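Local coordinates for beta-lactamase (Sebaldella termitidis, PDB 6N1N), which probably hydrolyses beta-lactam antibiotics to substituted beta-amino acids, as a class D beta-lactamase linked to antibiotic resistance, at residues I60-E65 and Y169-D174; G23-Y28 and M240-E245. All coordinates share one frame; numbering follows the deposited sequence.

Overall arrangement
Contact 1 packs helix 56-63 against helix 166-175, which leads into the edge of the sheet. Contact 2 packs the C-terminal helix on a strand of the central sheet. They lie on opposite sides of the chain's centre, each with its own centre about 15 Å from it. The centres of contact 1 and contact 2 are about 28 Å apart. The nearest atoms of contact 1 and contact 2 are about 14 Å apart, so the two do not touch. In sequence, contact 1 falls between the two segments of contact 2. Both are away from the active site, where Ser51 is the predicted acylated residue and Lys54 is carboxylated. Contact 1 is linked to that site in sequence: helix 56-63 starts just after Lys54.

Contact 1: residues I60-E65 and Y169-D174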
loop_
_atom_site.group_PDB
_atom_site.type_symbol
_atom_site.label_atom_id
_atom_site.label_comp_id
_atom_site.label_asym_id
_atom_site.label_seq_id
_atom_site.Cartn_x
_atom_site.Cartn_y
_atom_site.Cartn_z
ATOM N N ILE A 60 2.320 11.524 6.429
ATOM C CA ILE A 60 2.873 11.983 7.693
ATOM C C ILE A 60 4.062 12.903 7.444
ATOM O O ILE A 60 4.188 13.948 8.083
ATOM C CB ILE A 60 3.252 10.784 8.582
ATOM C CG1 ILE A 60 1.993 10.020 9.029
ATOM C CG2 ILE A 60 4.027 11.233 9.814
ATOM C CD1 ILE A 60 2.261 8.675 9.687
ATOM N N PHE A 61 4.958 12.528 6.520
ATOM C CA PHE A 61 6.123 13.364 6.225
ATOM C C PHE A 61 5.709 14.785 5.822
ATOM O O PHE A 61 6.311 15.769 6.277
ATOM C CB PHE A 61 6.963 12.739 5.105
ATOM C CG PHE A 61 7.924 11.655 5.553
ATOM C CD1 PHE A 61 7.761 10.978 6.747
ATOM C CD2 PHE A 61 8.983 11.304 4.741
ATOM C CE1 PHE A 61 8.635 9.988 7.123
ATOM C CE2 PHE A 61 9.871 10.323 5.116
ATOM C CZ PHE A 61 9.700 9.670 6.309
ATOM N N LEU A 62 4.694 14.922 4.967
ATOM C CA LEU A 62 4.275 16.250 4.549
ATOM C C LEU A 62 3.581 16.995 5.674
ATOM O O LEU A 62 3.866 18.170 5.911
ATOM C CB LEU A 62 3.371 16.152 3.321
ATOM C CG LEU A 62 4.141 15.668 2.104
ATOM C CD1 LEU A 62 3.183 15.123 1.083
ATOM C CD2 LEU A 62 4.981 16.800 1.485
ATOM N N GLU A 63 2.653 16.337 6.371
ATOM C CA GLU A 63 1.914 17.042 7.421
ATOM C C GLU A 63 2.840 17.509 8.539
ATOM O O GLU A 63 2.649 18.606 9.104
ATOM C CB GLU A 63 0.801 16.153 7.973
ATOM C CG GLU A 63 -0.246 16.910 8.822
ATOM C CD GLU A 63 -1.082 17.886 8.017
ATOM O OE1 GLU A 63 -1.085 17.783 6.776
ATOM O OE2 GLU A 63 -1.765 18.739 8.637
ATOM N N GLU A 64 3.840 16.700 8.877
ATOM C CA GLU A 64 4.810 17.013 9.917
ATOM C C GLU A 64 5.987 17.849 9.422
ATOM O O GLU A 64 6.898 18.132 10.209
ATOM C CB GLU A 64 5.341 15.720 10.550
ATOM C CG GLU A 64 4.313 14.987 11.383
ATOM C CD GLU A 64 3.792 15.862 12.497
ATOM O OE1 GLU A 64 4.618 16.368 13.273
ATOM O OE2 GLU A 64 2.572 16.076 12.582
ATOM N N GLU A 65 5.996 18.228 8.150
ATOM C CA GLU A 65 7.009 19.111 7.572
ATOM C C GLU A 65 8.400 18.483 7.541
ATOM O O GLU A 65 9.408 19.192 7.495
ATOM C CB GLU A 65 7.032 20.453 8.311
ATOM C CG GLU A 65 5.694 21.146 8.195
ATOM C CD GLU A 65 5.615 22.431 8.985
ATOM O OE1 GLU A 65 6.538 23.250 8.866
ATOM O OE2 GLU A 65 4.638 22.600 9.742
ATOM N N TYR A 169 -2.848 16.203 1.187
ATOM C CA TYR A 169 -3.669 15.318 0.370
ATOM C C TYR A 169 -3.378 15.487 -1.120
ATOM O O TYR A 169 -3.309 14.495 -1.864
ATOM C CB TYR A 169 -5.143 15.613 0.626
ATOM C CG TYR A 169 -5.744 15.020 1.864
ATOM C CD1 TYR A 169 -5.851 13.648 2.017
ATOM C CD2 TYR A 169 -6.283 15.849 2.857
ATOM C CE1 TYR A 169 -6.427 13.102 3.141
ATOM C CE2 TYR A 169 -6.882 15.312 4.000
ATOM C CZ TYR A 169 -6.960 13.942 4.127
ATOM O OH TYR A 169 -7.535 13.376 5.221
ATOM N N LYS A 170 -3.250 16.728 -1.591
ATOM C CA LYS A 170 -3.088 16.959 -3.022
ATOM C C LYS A 170 -1.785 16.342 -3.533
ATOM O O LYS A 170 -1.764 15.681 -4.583
ATOM C CB LYS A 170 -3.127 18.464 -3.330
ATOM C CG LYS A 170 -2.807 18.856 -4.793
ATOM C CD LYS A 170 -3.231 20.310 -5.067
ATOM C CE LYS A 170 -2.553 20.930 -6.287
ATOM N NZ LYS A 170 -3.129 20.487 -7.585
ATOM N N ILE A 171 -0.700 16.528 -2.788
ATOM C CA ILE A 171 0.590 15.978 -3.185
ATOM C C ILE A 171 0.567 14.454 -3.152
ATOM O O ILE A 171 1.027 13.795 -4.088
ATOM C CB ILE A 171 1.706 16.543 -2.286
ATOM C CG1 ILE A 171 1.978 18.014 -2.619
ATOM C CG2 ILE A 171 2.944 15.700 -2.433
ATOM C CD1 ILE A 171 2.772 18.747 -1.550
ATOM N N VAL A 172 0.045 13.853 -2.075
ATOM C CA VAL A 172 0.115 12.399 -1.987
ATOM C C VAL A 172 -0.779 11.748 -3.038
ATOM O O VAL A 172 -0.373 10.786 -3.693
ATOM C CB VAL A 172 -0.200 11.906 -0.562
ATOM C CG1 VAL A 172 -0.347 10.392 -0.529
ATOM C CG2 VAL A 172 0.909 12.332 0.410
ATOM N N LYS A 173 -1.986 12.284 -3.267
ATOM C CA LYS A 173 -2.825 11.703 -4.319
ATOM C C LYS A 173 -2.142 11.754 -5.677
ATOM O O LYS A 173 -2.336 10.853 -6.511
ATOM C CB LYS A 173 -4.194 12.407 -4.371
ATOM C CG LYS A 173 -5.169 11.916 -3.287
ATOM C CD LYS A 173 -6.483 12.670 -3.291
ATOM C CE LYS A 173 -7.492 12.003 -2.414
ATOM N NZ LYS A 173 -8.809 12.705 -2.392
ATOM N N ASP A 174 -1.306 12.768 -5.916
ATOM C CA ASP A 174 -0.622 12.866 -7.198
ATOM C C ASP A 174 0.549 11.886 -7.271
ATOM O O ASP A 174 0.691 11.146 -8.255
ATOM C CB ASP A 174 -0.157 14.300 -7.434
ATOM C CG ASP A 174 0.456 14.492 -8.804
ATOM O OD1 ASP A 174 -0.269 14.358 -9.812
ATOM O OD2 ASP A 174 1.656 14.799 -8.861
#
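Glu63 OE1 takes part in two hydrogen bonds, with Ser165 N and with Thr168 OG1, beside the place where Leu62 meets Ile171 and Val172. Two groups, a backbone amide and a hydroxyl, thus grip this one oxygen. The two bonds tie the end of helix 56-63 to the start of helix 166-175. The contact between the segments themselves is apolar, with no hydrogen bond across it.

Leu62 carries it through one methyl. Its CG stands anti to its own carbonyl carbon (chi1 -68°), and CD1 reaches across to the other helix. There CD1 meets two successive residues. Leu62 CD1 lies 3.6 Å from Ile171 CG2 and 3.7 Å from Val172 CG2. Leu62 CD1 also approaches the branch point, Ile171 CB, at 3.9 Å. The leucine crosses both branched side chains at a slant. With CG1 of Val172 anti to the backbone N (chi1 171°), CG2 stands beside that N and is the methyl turned to Leu62 CD1. The backbones stay well apart, with Leu62 CA 8.6 Å from Ile171 CA. All three touching side chains are buried.

Val172 also rests on Ser58 and Leu59, about one turn earlier in helix 56-63.

Just beyond the leucine the first helix stops. Glu65 N turns back to Leu62 O at 3.1 Å, one of two bonds back into the last turn. Together with the positive phi of 66° at Glu65, these make the end a Schellman motif.

Helix 56-63 follows the Ser-X-X-Lys motif formed by Ser51 and Lys54. Helix 166-175 leads into edge strand 177-180 of the sheet. Their meeting is a helix-helix contact between these two elements of the class D beta-lactamase fold, which belongs to the penicillin-binding transpeptidase family.

Contact 2: residues G23-Y28 and M240-E245; sequences GSVTIY and MMAFRE
Ile27 points its CD1 at the edge of the Phe243 ring, close to the ring plane. Ile27 CD1 is 4.0 Å from Phe243 CE1 and 4.1 Å from Phe243 CD1, so the methyl meets one side of the rim and not a face. The Ile27 chain is extended beyond CB (chi2 162°), which carries CD1 out from the strand. The isoleucine and the phenylalanine cross at an angle.

Two residues back along the strand, Val25 also faces the helix. Val25 CG2 lies 4.4 Å from Ala242 CB, a looser touch. Here the backbones come nearest, with Val25 CA 8.0 Å from Ala242 CA, consistent with the small alanine side chain.

This is the C-terminal helix 228-245 lying on the central, mainly antiparallel sheet of the beta-lactamase fold. Helix 11-18 lies on the same side and adds Leu12, which touches both Val25 and Ala242.

The alternate residues Thr26 and Tyr28 turn to the other side of the sheet, onto Ile151 of helix 147-159. The Phe243 ring also meets Phe216 of strand 212-222 edge-to-face, and Ile27 touches Phe216 as well.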
loop_
_atom_site.group_PDB
_atom_site.type_symbol
_atom_site.label_atom_id
_atom_site.label_comp_id
_atom_site.label_asym_id
_atom_site.label_seq_id
_atom_site.Cartn_x
_atom_site.Cartn_y
_atom_site.Cartn_z
ATOM N N GLY A 23 -3.369 -16.496 0.007
ATOM C CA GLY A 23 -3.685 -15.087 0.124
ATOM C C GLY A 23 -4.962 -14.792 -0.633
ATOM O O GLY A 23 -5.739 -15.696 -0.961
ATOM N N SER A 24 -5.158 -13.519 -0.949
ATOM C CA SER A 24 -6.454 -13.130 -1.479
ATOM C C SER A 24 -6.380 -11.772 -2.140
ATOM O O SER A 24 -5.422 -10.999 -1.968
ATOM C CB SER A 24 -7.499 -13.102 -0.371
ATOM O OG SER A 24 -7.124 -12.175 0.620
ATOM N N VAL A 25 -7.455 -11.476 -2.879
ATOM C CA VAL A 25 -7.742 -10.160 -3.418
ATOM C C VAL A 25 -9.054 -9.695 -2.806
ATOM O O VAL A 25 -10.021 -10.461 -2.749
ATOM C CB VAL A 25 -7.832 -10.179 -4.949
ATOM C CG1 VAL A 25 -8.807 -11.210 -5.414
ATOM C CG2 VAL A 25 -8.245 -8.806 -5.484
ATOM N N THR A 26 -9.054 -8.472 -2.305
ATOM C CA THR A 26 -10.223 -7.809 -1.738
ATOM C C THR A 26 -10.397 -6.488 -2.472
ATOM O O THR A 26 -9.439 -5.729 -2.623
ATOM C CB THR A 26 -10.035 -7.566 -0.222
ATOM O OG1 THR A 26 -9.770 -8.816 0.420
ATOM C CG2 THR A 26 -11.264 -6.921 0.407
ATOM N N ILE A 27 -11.633 -6.197 -2.911
ATOM C CA ILE A 27 -11.950 -4.982 -3.631
ATOM C C ILE A 27 -13.215 -4.384 -3.034
ATOM O O ILE A 27 -14.134 -5.111 -2.640
ATOM C CB ILE A 27 -12.112 -5.281 -5.135
ATOM C CG1 ILE A 27 -10.773 -5.680 -5.758
ATOM C CG2 ILE A 27 -12.687 -4.076 -5.885
ATOM C CD1 ILE A 27 -10.910 -6.378 -7.080
ATOM N N TYR A 28 -13.249 -3.056 -2.948
ATOM C CA TYR A 28 -14.441 -2.322 -2.532
ATOM C C TYR A 28 -14.856 -1.380 -3.649
ATOM O O TYR A 28 -14.095 -0.484 -4.031
ATOM C CB TYR A 28 -14.191 -1.544 -1.252
ATOM C CG TYR A 28 -15.407 -0.782 -0.749
ATOM C CD1 TYR A 28 -16.469 -1.450 -0.181
ATOM C CD2 TYR A 28 -15.461 0.586 -0.838
ATOM C CE1 TYR A 28 -17.575 -0.762 0.285
ATOM C CE2 TYR A 28 -16.549 1.293 -0.364
ATOM C CZ TYR A 28 -17.606 0.619 0.198
ATOM O OH TYR A 28 -18.712 1.300 0.672
HETATM N N MSE A 240 -4.576 -6.580 -12.172
HETATM C CA MSE A 240 -5.250 -6.137 -13.395
HETATM C C MSE A 240 -6.134 -7.235 -13.948
HETATM O O MSE A 240 -7.212 -6.954 -14.475
HETATM C CB MSE A 240 -4.246 -5.706 -14.474
HETATM C CG MSE A 240 -3.258 -4.620 -14.013
HETATM SE SE MSE A 240 -4.097 -2.973 -13.356
HETATM C CE MSE A 240 -4.284 -2.065 -15.080
HETATM N N MSE A 241 -5.677 -8.484 -13.839
HETATM C CA MSE A 241 -6.511 -9.616 -14.249
HETATM C C MSE A 241 -7.802 -9.704 -13.437
HETATM O O MSE A 241 -8.865 -9.973 -14.001
HETATM C CB MSE A 241 -5.721 -10.932 -14.156
HETATM C CG MSE A 241 -4.696 -11.034 -15.242
HETATM SE SE MSE A 241 -3.525 -12.565 -14.916
HETATM C CE MSE A 241 -4.882 -13.767 -14.345
ATOM N N ALA A 242 -7.708 -9.503 -12.119
ATOM C CA ALA A 242 -8.904 -9.462 -11.291
ATOM C C ALA A 242 -9.837 -8.345 -11.740
ATOM O O ALA A 242 -11.051 -8.561 -11.845
ATOM C CB ALA A 242 -8.529 -9.290 -9.822
ATOM N N PHE A 243 -9.295 -7.151 -12.015
ATOM C CA PHE A 243 -10.143 -6.064 -12.499
ATOM C C PHE A 243 -10.848 -6.444 -13.807
ATOM O O PHE A 243 -12.049 -6.185 -13.975
ATOM C CB PHE A 243 -9.334 -4.774 -12.733
ATOM C CG PHE A 243 -8.727 -4.148 -11.496
ATOM C CD1 PHE A 243 -9.233 -4.354 -10.226
ATOM C CD2 PHE A 243 -7.623 -3.307 -11.636
ATOM C CE1 PHE A 243 -8.634 -3.742 -9.115
ATOM C CE2 PHE A 243 -7.046 -2.701 -10.517
ATOM C CZ PHE A 243 -7.572 -2.917 -9.268
ATOM N N ARG A 244 -10.116 -7.045 -14.751
ATOM C CA ARG A 244 -10.731 -7.436 -16.016
ATOM C C ARG A 244 -11.788 -8.504 -15.796
ATOM O O ARG A 244 -12.841 -8.478 -16.430
ATOM C CB ARG A 244 -9.661 -7.913 -17.007
ATOM C CG ARG A 244 -8.818 -6.736 -17.529
ATOM C CD ARG A 244 -7.931 -7.093 -18.713
ATOM N NE ARG A 244 -6.888 -8.027 -18.318
ATOM C CZ ARG A 244 -5.643 -7.684 -17.968
ATOM N NH1 ARG A 244 -5.245 -6.418 -17.978
ATOM N NH2 ARG A 244 -4.795 -8.630 -17.611
ATOM N N GLU A 245 -11.520 -9.462 -14.909
ATOM C CA GLU A 245 -12.515 -10.489 -14.611
ATOM C C GLU A 245 -13.813 -9.867 -14.104
ATOM O O GLU A 245 -14.913 -10.318 -14.463
ATOM C CB GLU A 245 -11.938 -11.476 -13.594
ATOM C CG GLU A 245 -12.930 -12.486 -13.056
ATOM C CD GLU A 245 -13.399 -13.456 -14.109
ATOM O OE1 GLU A 245 -12.551 -13.945 -14.898
ATOM O OE2 GLU A 245 -14.621 -13.723 -14.135
#